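PDB 3EZX: monomethylamine corrinoid protein 1 from Methanosarcina barkeri, which carries methyl groups on a bound corrinoid cofactor from the methyltransferase MtmB to MtbA in methanogenesis from methylamine. Local coordinates for residues N73-E76 with V77-P80; T21-L24 with C25-A28. All coordinates share one frame; numbering follows the deposited sequence.

Contact 1: N73-E76 with V77-P80; sequences NAME and VLTP
With chi1 at -73°, Thr79 holds OG1 beside its own backbone N and turns it back along helix 61-82, where the hydroxyl donates to Met75 O at 2.8 Å. The Met75 chain bends at chi2 and chi3, which carries methyl CE to within 3.4 Å of Leu78 CD1, the two side chains crossing obliquely. Met75 O is gripped twice: Thr79 N donates at 2.7 Å from one face of the carbonyl plane and OG1 from the other. A valine in place of Thr79 would remove the hydroxyl and probably leave Met75 O with the backbone N-H alone of this pair. One residue back, Ala74 O is also shared, by Leu78 N in the carbonyl plane and Val77 N well above it. Pro80 CD lies 3.2 Å from Glu76 O, and the helix kinks there. The pliant thioether of Met75 and the branched Leu78 suit a buried face against Ile39 of helix 35-55; the side chain of Met75 is about 7 Å from the bound 5-hydroxybenzimidazolylcobamide. Two successive carbonyls thus each accept two hydrogen bonds, while the next, Glu76 O, is left without the N-H that a residue other than Pro80 would offer.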
ATOM      1  N   ASN A  73      -7.331  -2.626  11.981  1.00 21.26           N
ATOM      2  CA  ASN A  73      -8.307  -1.939  12.805  1.00 30.93           C
ATOM      3  C   ASN A  73      -7.886  -0.481  12.980  1.00 40.29           C
ATOM      4  O   ASN A  73      -8.726   0.413  13.055  1.00 48.53           O
ATOM      5  CB  ASN A  73      -8.434  -2.618  14.174  1.00 25.12           C
ATOM      6  CG  ASN A  73      -9.279  -3.881  14.129  1.00 29.02           C
ATOM      7  OD1 ASN A  73      -9.490  -4.536  15.152  1.00 36.69           O
ATOM      8  ND2 ASN A  73      -9.773  -4.227  12.947  1.00 22.81           N
ATOM      9  N   ALA A  74      -6.581  -0.248  13.043  1.00 34.46           N
ATOM     10  CA  ALA A  74      -6.056   1.101  13.200  1.00 35.71           C
ATOM     11  C   ALA A  74      -6.367   1.916  11.949  1.00 36.87           C
ATOM     12  O   ALA A  74      -6.681   3.106  12.022  1.00 41.16           O
ATOM     13  CB  ALA A  74      -4.552   1.052  13.427  1.00 32.19           C
ATOM     14  N   MET A  75      -6.286   1.255  10.800  1.00 40.13           N
ATOM     15  CA  MET A  75      -6.542   1.895   9.517  1.00 39.26           C
ATOM     16  C   MET A  75      -7.996   2.310   9.337  1.00 38.50           C
ATOM     17  O   MET A  75      -8.287   3.272   8.629  1.00 34.16           O
ATOM     18  CB  MET A  75      -6.106   0.965   8.388  1.00 37.43           C
ATOM     19  CG  MET A  75      -4.597   0.810   8.287  1.00 46.01           C
ATOM     20  SD  MET A  75      -3.809   2.285   7.612  1.00 54.21           S
ATOM     21  CE  MET A  75      -3.769   3.321   9.029  1.00 35.80           C
ATOM     22  N   GLU A  76      -8.905   1.592   9.987  1.00 30.46           N
ATOM     23  CA  GLU A  76     -10.318   1.921   9.896  1.00 40.58           C
ATOM     24  C   GLU A  76     -10.568   3.266  10.576  1.00 42.36           C
ATOM     25  O   GLU A  76     -11.500   3.991  10.227  1.00 45.21           O
ATOM     26  CB  GLU A  76     -11.167   0.834  10.561  1.00 40.03           C
ATOM     27  CG  GLU A  76     -10.984  -0.542   9.955  1.00 45.31           C
ATOM     28  CD  GLU A  76     -11.988  -1.541  10.489  1.00 65.88           C
ATOM     29  OE1 GLU A  76     -12.195  -1.576  11.722  1.00 70.74           O
ATOM     30  OE2 GLU A  76     -12.568  -2.295   9.678  1.00 74.71           O
ATOM     31  N   VAL A  77      -9.723   3.605  11.544  1.00 36.74           N
ATOM     32  CA  VAL A  77      -9.867   4.868  12.246  1.00 35.24           C
ATOM     33  C   VAL A  77      -9.121   6.003  11.551  1.00 37.21           C
ATOM     34  O   VAL A  77      -9.558   7.147  11.596  1.00 46.39           O
ATOM     35  CB  VAL A  77      -9.362   4.764  13.699  1.00 38.02           C
ATOM     36  CG1 VAL A  77      -9.524   6.099  14.400  1.00 20.68           C
ATOM     37  CG2 VAL A  77     -10.135   3.687  14.447  1.00 24.26           C
ATOM     38  N   LEU A  78      -8.006   5.685  10.901  1.00 35.75           N
ATOM     39  CA  LEU A  78      -7.207   6.703  10.219  1.00 35.70           C
ATOM     40  C   LEU A  78      -7.587   6.960   8.756  1.00 41.11           C
ATOM     41  O   LEU A  78      -7.467   8.089   8.278  1.00 36.24           O
ATOM     42  CB  LEU A  78      -5.716   6.341  10.297  1.00 32.09           C
ATOM     43  CG  LEU A  78      -5.121   6.062  11.683  1.00 28.22           C
ATOM     44  CD1 LEU A  78      -3.675   5.657  11.527  1.00 29.86           C
ATOM     45  CD2 LEU A  78      -5.233   7.284  12.575  1.00 29.87           C
ATOM     46  N   THR A  79      -8.035   5.927   8.043  1.00 37.52           N
ATOM     47  CA  THR A  79      -8.410   6.086   6.634  1.00 37.64           C
ATOM     48  C   THR A  79      -9.332   7.284   6.422  1.00 40.48           C
ATOM     49  O   THR A  79      -9.051   8.154   5.597  1.00 32.20           O
ATOM     50  CB  THR A  79      -9.102   4.820   6.077  1.00 35.15           C
ATOM     51  OG1 THR A  79      -8.132   3.780   5.904  1.00 39.16           O
ATOM     52  CG2 THR A  79      -9.765   5.114   4.742  1.00 28.48           C
ATOM     53  N   PRO A  80     -10.453   7.338   7.155  1.00 33.47           N
ATOM     54  CA  PRO A  80     -11.349   8.479   6.974  1.00 42.31           C
ATOM     55  C   PRO A  80     -10.630   9.796   7.260  1.00 43.93           C
ATOM     56  O   PRO A  80     -10.872  10.806   6.600  1.00 54.82           O
ATOM     57  CB  PRO A  80     -12.483   8.187   7.960  1.00 36.51           C
ATOM     58  CG  PRO A  80     -11.833   7.332   9.000  1.00 41.83           C
ATOM     59  CD  PRO A  80     -10.979   6.418   8.174  1.00 40.97           C
TER

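Contact 2: T21-L24 with C25-A28; sequences TPEL and CKEA
Glu23 and Lys26 extend roughly in parallel from the exposed flank of helix 20-30. The carboxylate doubles back through a bent chi2 (-48°), while the lysine is fully extended; even so Glu23 OE1 stays 4.1 Å from Lys26 NZ, beyond a salt bridge, and probably adds only a mild attraction. The lysine methylenes do the closer touching, with Lys26 CG 3.5 Å from Pro22 O. Farther round, Leu24 lies alongside Glu27, its CD2 3.8 Å from Glu27 OE1, so that apolar methyl and carboxylate share a border. Glu27 has CG anti to the backbone N (chi1 179°), and this sends the chain outward alongside the leucine. On the inner flank Cys25 CB sits 3.4 Å from Pro22 O, and the methyl of Ala28 is small enough for close approach to Ile5 and Ile38. These residues belong to the all-helical N-terminal bundle of the corrinoid protein, in which helix 20-30 packs against helices 3-14, 35-55 and 61-82. Behind the side chains stands the regular alpha-helical ladder, from Cys25 N to Thr21 O at 3.1 Å through to Ala28 N on Leu24 O at 2.8 Å, the latter nearly straight at 171°. Pro22 suits the first turn, where its missing N-H costs the ladder little. Farther out, Thr21 OG1 is hydrogen-bonded to Asn17 O, Leu24 meets Leu9, Glu27 rests on Ile5, and Ile38 covers Cys25.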
ATOM      1  N   THR A  21      -5.102  -0.921  19.816  1.00 34.10           N
ATOM      2  CA  THR A  21      -4.584  -0.089  18.744  1.00 34.49           C
ATOM      3  C   THR A  21      -5.540   1.005  18.272  1.00 41.73           C
ATOM      4  O   THR A  21      -5.129   2.149  18.055  1.00 40.30           O
ATOM      5  CB  THR A  21      -4.170  -0.950  17.547  1.00 40.01           C
ATOM      6  OG1 THR A  21      -3.119  -1.835  17.949  1.00 46.86           O
ATOM      7  CG2 THR A  21      -3.674  -0.081  16.407  1.00 43.37           C
ATOM      8  N   PRO A  22      -6.829   0.677  18.108  1.00 42.44           N
ATOM      9  CA  PRO A  22      -7.780   1.697  17.655  1.00 40.77           C
ATOM     10  C   PRO A  22      -7.933   2.844  18.648  1.00 34.98           C
ATOM     11  O   PRO A  22      -7.934   4.010  18.262  1.00 30.02           O
ATOM     12  CB  PRO A  22      -9.066   0.894  17.461  1.00 34.93           C
ATOM     13  CG  PRO A  22      -8.535  -0.436  17.023  1.00 43.72           C
ATOM     14  CD  PRO A  22      -7.447  -0.655  18.051  1.00 43.88           C
ATOM     15  N   GLU A  23      -8.041   2.506  19.928  1.00 38.92           N
ATOM     16  CA  GLU A  23      -8.192   3.500  20.986  1.00 51.77           C
ATOM     17  C   GLU A  23      -7.053   4.510  21.003  1.00 45.72           C
ATOM     18  O   GLU A  23      -7.274   5.709  21.173  1.00 44.26           O
ATOM     19  CB  GLU A  23      -8.277   2.796  22.341  1.00 60.65           C
ATOM     20  CG  GLU A  23      -9.363   1.734  22.410  1.00 77.17           C
ATOM     21  CD  GLU A  23     -10.692   2.227  21.866  1.00 83.04           C
ATOM     22  OE1 GLU A  23     -10.804   2.412  20.635  1.00 82.96           O
ATOM     23  OE2 GLU A  23     -11.623   2.434  22.671  1.00 91.40           O
ATOM     24  N   LEU A  24      -5.835   4.008  20.828  1.00 39.84           N
ATOM     25  CA  LEU A  24      -4.643   4.843  20.823  1.00 35.39           C
ATOM     26  C   LEU A  24      -4.598   5.739  19.593  1.00 40.59           C
ATOM     27  O   LEU A  24      -4.128   6.871  19.649  1.00 34.86           O
ATOM     28  CB  LEU A  24      -3.402   3.960  20.868  1.00 33.74           C
ATOM     29  CG  LEU A  24      -3.271   3.103  22.133  1.00 21.98           C
ATOM     30  CD1 LEU A  24      -2.109   2.127  21.999  1.00 35.69           C
ATOM     31  CD2 LEU A  24      -3.067   4.014  23.318  1.00 21.26           C
ATOM     32  N   CYS A  25      -5.092   5.225  18.477  1.00 41.36           N
ATOM     33  CA  CYS A  25      -5.114   6.003  17.252  1.00 38.11           C
ATOM     34  C   CYS A  25      -6.019   7.202  17.473  1.00 41.61           C
ATOM     35  O   CYS A  25      -5.761   8.291  16.965  1.00 42.50           O
ATOM     36  CB  CYS A  25      -5.639   5.157  16.095  1.00 40.57           C
ATOM     37  SG  CYS A  25      -4.394   4.133  15.310  1.00 34.41           S
ATOM     38  N   LYS A  26      -7.079   6.996  18.243  1.00 42.45           N
ATOM     39  CA  LYS A  26      -8.008   8.072  18.539  1.00 46.07           C
ATOM     40  C   LYS A  26      -7.369   9.022  19.544  1.00 50.60           C
ATOM     41  O   LYS A  26      -7.506  10.242  19.427  1.00 48.81           O
ATOM     42  CB  LYS A  26      -9.314   7.516  19.107  1.00 43.69           C
ATOM     43  CG  LYS A  26     -10.121   6.689  18.123  1.00 46.99           C
ATOM     44  CD  LYS A  26     -11.367   6.110  18.775  1.00 53.70           C
ATOM     45  CE  LYS A  26     -12.145   5.248  17.794  1.00 61.54           C
ATOM     46  NZ  LYS A  26     -13.355   4.640  18.410  1.00 69.86           N
ATOM     47  N   GLU A  27      -6.668   8.459  20.525  1.00 46.74           N
ATOM     48  CA  GLU A  27      -6.003   9.258  21.551  1.00 43.04           C
ATOM     49  C   GLU A  27      -4.990  10.197  20.923  1.00 39.66           C
ATOM     50  O   GLU A  27      -4.962  11.390  21.222  1.00 47.37           O
ATOM     51  CB  GLU A  27      -5.278   8.361  22.559  1.00 48.29           C
ATOM     52  CG  GLU A  27      -4.549   9.137  23.653  1.00 50.92           C
ATOM     53  CD  GLU A  27      -3.713   8.248  24.556  1.00 58.85           C
ATOM     54  OE1 GLU A  27      -4.237   7.229  25.053  1.00 62.33           O
ATOM     55  OE2 GLU A  27      -2.529   8.574  24.774  1.00 65.19           O
ATOM     56  N   ALA A  28      -4.154   9.646  20.055  1.00 30.13           N
ATOM     57  CA  ALA A  28      -3.130  10.428  19.392  1.00 30.79           C
ATOM     58  C   ALA A  28      -3.790  11.430  18.468  1.00 40.66           C
ATOM     59  O   ALA A  28      -3.412  12.603  18.428  1.00 39.38           O
ATOM     60  CB  ALA A  28      -2.213   9.512  18.600  1.00 41.12           C
TER

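Contacts 1 and 2 each join successive turns of one helix, 61-82 and 20-30, and the two helices pack directly within the same bundle. Small residues meet at the interface, where Ala74 CB touches Thr21 CG2 and Cys25 SG, while Asn73 and Val77 meet Pro22 and Lys26 nearer the surface. Both contacts are partly buried, but contact 1 lies closer to the centre of the chain and to the corrinoid. Its character comes from shared carbonyls and a proline kink near a helix end; contact 2, which spans most of its short helix, keeps a regular backbone ladder and turns charged side chains outward.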